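Local atomic coordinates of Endonuclease/exonuclease/phosphatase (Beutenbergia cavernae DSM 12333, PDB entry 4RUW), a protein that is of unknown specific function but belongs to the endonuclease/exonuclease/phosphatase family, with a zinc-holding DNase I-like domain followed by an Ig-like domain. Residues L117-D121 with G122-T126; V186-P189 with G190-D193. One frame throughout, in Å; residues are numbered along the deposited sequence.

Contact 1: residues L117-D121 with G122-T126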
# COMPACT_ATOMS: atom_id res chain seq x y z
N LEU A 117 -6.80 -12.87 -22.11
CA LEU A 117 -6.49 -14.04 -21.31
C LEU A 117 -7.40 -14.24 -20.10
O LEU A 117 -7.57 -15.36 -19.63
CB LEU A 117 -5.03 -13.98 -20.83
CG LEU A 117 -3.98 -14.23 -21.92
CD1 LEU A 117 -2.66 -13.63 -21.49
CD2 LEU A 117 -3.85 -15.72 -22.19
N LEU A 118 -7.99 -13.15 -19.60
CA LEU A 118 -8.73 -13.19 -18.34
C LEU A 118 -10.23 -12.94 -18.51
O LEU A 118 -10.98 -12.99 -17.54
CB LEU A 118 -8.13 -12.21 -17.33
CG LEU A 118 -6.77 -12.65 -16.77
CD1 LEU A 118 -6.04 -11.50 -16.10
CD2 LEU A 118 -6.94 -13.82 -15.81
N ALA A 119 -10.68 -12.70 -19.74
CA ALA A 119 -12.09 -12.43 -20.00
C ALA A 119 -12.98 -13.56 -19.50
O ALA A 119 -13.99 -13.32 -18.83
CB ALA A 119 -12.33 -12.18 -21.48
N ALA A 120 -12.61 -14.80 -19.80
CA ALA A 120 -13.44 -15.94 -19.43
C ALA A 120 -13.46 -16.16 -17.92
O ALA A 120 -14.31 -16.87 -17.39
CB ALA A 120 -12.98 -17.20 -20.16
N ASP A 121 -12.50 -15.55 -17.23
CA ASP A 121 -12.43 -15.62 -15.78
C ASP A 121 -13.18 -14.48 -15.12
O ASP A 121 -13.19 -14.37 -13.89
CB ASP A 121 -10.97 -15.61 -15.35
CG ASP A 121 -10.18 -16.72 -16.00
OD1 ASP A 121 -10.46 -17.88 -15.66
OD2 ASP A 121 -9.32 -16.44 -16.86
N GLY A 122 -13.80 -13.64 -15.94
CA GLY A 122 -14.67 -12.58 -15.45
C GLY A 122 -14.05 -11.20 -15.38
O GLY A 122 -14.74 -10.24 -15.03
N TYR A 123 -12.77 -11.07 -15.71
CA TYR A 123 -12.10 -9.77 -15.62
C TYR A 123 -12.34 -8.96 -16.87
O TYR A 123 -11.44 -8.73 -17.68
CB TYR A 123 -10.60 -9.95 -15.35
CG TYR A 123 -10.36 -10.63 -14.03
CD1 TYR A 123 -10.27 -9.90 -12.84
CD2 TYR A 123 -10.29 -12.02 -13.95
CE1 TYR A 123 -10.10 -10.53 -11.62
CE2 TYR A 123 -10.12 -12.66 -12.74
CZ TYR A 123 -10.03 -11.91 -11.58
OH TYR A 123 -9.86 -12.56 -10.39
N VAL A 124 -13.58 -8.50 -17.02
CA VAL A 124 -14.02 -7.84 -18.25
C VAL A 124 -14.08 -6.32 -18.12
O VAL A 124 -14.48 -5.63 -19.05
CB VAL A 124 -15.37 -8.38 -18.73
CG1 VAL A 124 -15.25 -9.85 -19.09
CG2 VAL A 124 -16.44 -8.16 -17.67
N HIS A 125 -13.68 -5.80 -16.96
CA HIS A 125 -13.62 -4.35 -16.73
C HIS A 125 -12.17 -3.98 -16.48
O HIS A 125 -11.61 -4.36 -15.46
CB HIS A 125 -14.51 -3.98 -15.55
CG HIS A 125 -15.89 -4.52 -15.67
ND1 HIS A 125 -16.82 -4.00 -16.55
CD2 HIS A 125 -16.50 -5.56 -15.04
CE1 HIS A 125 -17.94 -4.69 -16.45
NE2 HIS A 125 -17.78 -5.64 -15.54
N THR A 126 -11.57 -3.28 -17.43
CA THR A 126 -10.15 -2.96 -17.35
C THR A 126 -9.92 -1.49 -17.68
O THR A 126 -10.61 -0.92 -18.53
CB THR A 126 -9.34 -3.80 -18.35
OG1 THR A 126 -9.71 -3.45 -19.69
CG2 THR A 126 -9.56 -5.28 -18.12

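Contact 2: residues V186-P189 with G190-D193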
# COMPACT_ATOMS: atom_id res chain seq x y z
N VAL A 186 -15.18 1.03 -8.44
CA VAL A 186 -15.75 -0.27 -8.77
C VAL A 186 -17.02 -0.50 -7.95
O VAL A 186 -17.04 -0.23 -6.75
CB VAL A 186 -14.73 -1.38 -8.46
CG1 VAL A 186 -15.32 -2.75 -8.74
CG2 VAL A 186 -13.46 -1.18 -9.28
N ASP A 187 -18.08 -0.99 -8.60
CA ASP A 187 -19.33 -1.28 -7.90
C ASP A 187 -19.37 -2.77 -7.55
O ASP A 187 -19.66 -3.61 -8.39
CB ASP A 187 -20.52 -0.89 -8.77
CG ASP A 187 -21.83 -1.05 -8.05
OD1 ASP A 187 -21.83 -1.29 -6.82
OD2 ASP A 187 -22.88 -0.95 -8.72
N VAL A 188 -19.05 -3.08 -6.30
CA VAL A 188 -18.90 -4.46 -5.87
C VAL A 188 -20.19 -4.97 -5.24
O VAL A 188 -20.69 -4.40 -4.27
CB VAL A 188 -17.76 -4.58 -4.84
CG1 VAL A 188 -17.57 -6.03 -4.42
CG2 VAL A 188 -16.47 -4.00 -5.41
N PRO A 189 -20.76 -6.05 -5.80
CA PRO A 189 -22.00 -6.62 -5.24
C PRO A 189 -21.85 -6.91 -3.75
O PRO A 189 -20.87 -7.53 -3.34
CB PRO A 189 -22.17 -7.93 -6.02
CG PRO A 189 -21.46 -7.67 -7.32
CD PRO A 189 -20.29 -6.80 -6.97
N GLY A 190 -22.81 -6.44 -2.95
CA GLY A 190 -22.79 -6.63 -1.51
C GLY A 190 -22.10 -5.53 -0.73
O GLY A 190 -22.39 -5.31 0.45
N LEU A 191 -21.17 -4.83 -1.38
CA LEU A 191 -20.40 -3.78 -0.71
C LEU A 191 -20.81 -2.40 -1.19
O LEU A 191 -20.83 -1.45 -0.42
CB LEU A 191 -18.90 -3.94 -0.97
CG LEU A 191 -18.14 -4.99 -0.16
CD1 LEU A 191 -18.48 -6.40 -0.62
CD2 LEU A 191 -16.64 -4.74 -0.24
N GLY A 192 -21.11 -2.29 -2.48
CA GLY A 192 -21.34 -1.00 -3.09
C GLY A 192 -20.06 -0.45 -3.69
O GLY A 192 -19.13 -1.20 -4.00
N ASP A 193 -20.00 0.87 -3.85
CA ASP A 193 -18.88 1.50 -4.52
C ASP A 193 -17.61 1.46 -3.68
O ASP A 193 -17.63 1.81 -2.49
CB ASP A 193 -19.20 2.96 -4.85
CG ASP A 193 -20.24 3.12 -5.95
OD1 ASP A 193 -20.70 2.11 -6.51
OD2 ASP A 193 -20.57 4.28 -6.26

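Contact 1: residues L117-D121 with G122-T126
The carbonyl oxygen of L118 is gripped twice where the chain leaves helix 110-118. Y123 N donates to L118 O at 3.2 Å with an N-H...O angle of 153°, and D121 N donates to the same oxygen at 3.0 Å. The two donors come from opposite faces of the L118 carbonyl plane. The next carbonyl along, A119 O, accepts from G122 N at 2.9 Å, the donor standing well above the carbonyl plane. This nested pair, Y123 N to L118 O and G122 N to A119 O, is a Schellman motif with G122 as its C-prime residue. G122 has phi 100°, a left-handed conformation that glycine takes up readily and that turns the chain out of the helix.

Across the cap, L118 CB meets Y123 CB at 3.9 Å. The tyrosine ring leaves its backbone with CG anti to the carbonyl carbon (chi1 -62°), which brings CD2 to 3.9 Å from D121 CB; that methylene lies at the ring edge, in the ring plane. The phenol OH has its own acceptor, P89 O, to which it is hydrogen-bonded, while OD2 of D121 turns away to a salt bridge with R85 of helix 77-87. On the more exposed flank, V124 CG1 rests 3.7 Å from A119 O. V124 N closes a weak bond to G122 O at 2.9 Å, the inverse gamma turn centred on Y123.

Contact 2: residues V186-P189 with G190-D193
V188 and L191 lie side by side across the tight turn between strands 179-188 and 192-200, their side chains pointing the same way. Followed outward, L191 begins with CB 3.8 Å from V188 O and a little farther from V188 CB. CG stands anti to the carbonyl carbon (chi1 -79°), and from it CD1 runs out to V188 CG1 at 3.9 Å, with P189 O about as near. L56 of strand 55-62 touches both V188 and L191, so this apolar pair is covered from the neighbouring sheet.

On the backbone, V188 O accepts two N-H groups. G192 N donates at 2.8 Å and lies in the carbonyl plane, whereas L191 N, at 3.0 Å, sits above that plane. In return V188 N donates to G192 O at 3.0 Å. D187 and D193 form the next, non-hydrogen-bonded pair. Their carboxylates, turned 84° apart, bring OD1 of D187 to 3.6 Å from OD1 of D193; two like charges this close would be expected to repel. The CA-H of D193 points at V186 O, with CA 3.4 Å from that oxygen. G190 and G192 both have positive phi, a conformation that glycine takes up readily. L191 and G192 together facing V188 make a classic beta bulge, here at the turn end of an antiparallel beta hairpin.

Overall arrangement
From the N terminus, the chain runs through strand 55-62, helix 77-87 and strand 91-98 before helix 110-118 ends at contact 1, which turns it into strand 125-133, an outermost strand of one six-stranded mixed sheet. After strands 146-153 and 157-166 it enters strand 179-188, and contact 2 closes the hairpin into strand 192-200 of the other six-stranded mixed sheet. The contacts follow in series, neither nested nor crossed, with centres about 17 Å apart and nearest atoms about 7 Å apart. The segment R154-P156 bridges them: Y123 touches R154 and H125 touches P156, while V188 packs on H155 and D187 makes a backbone hydrogen bond with P156.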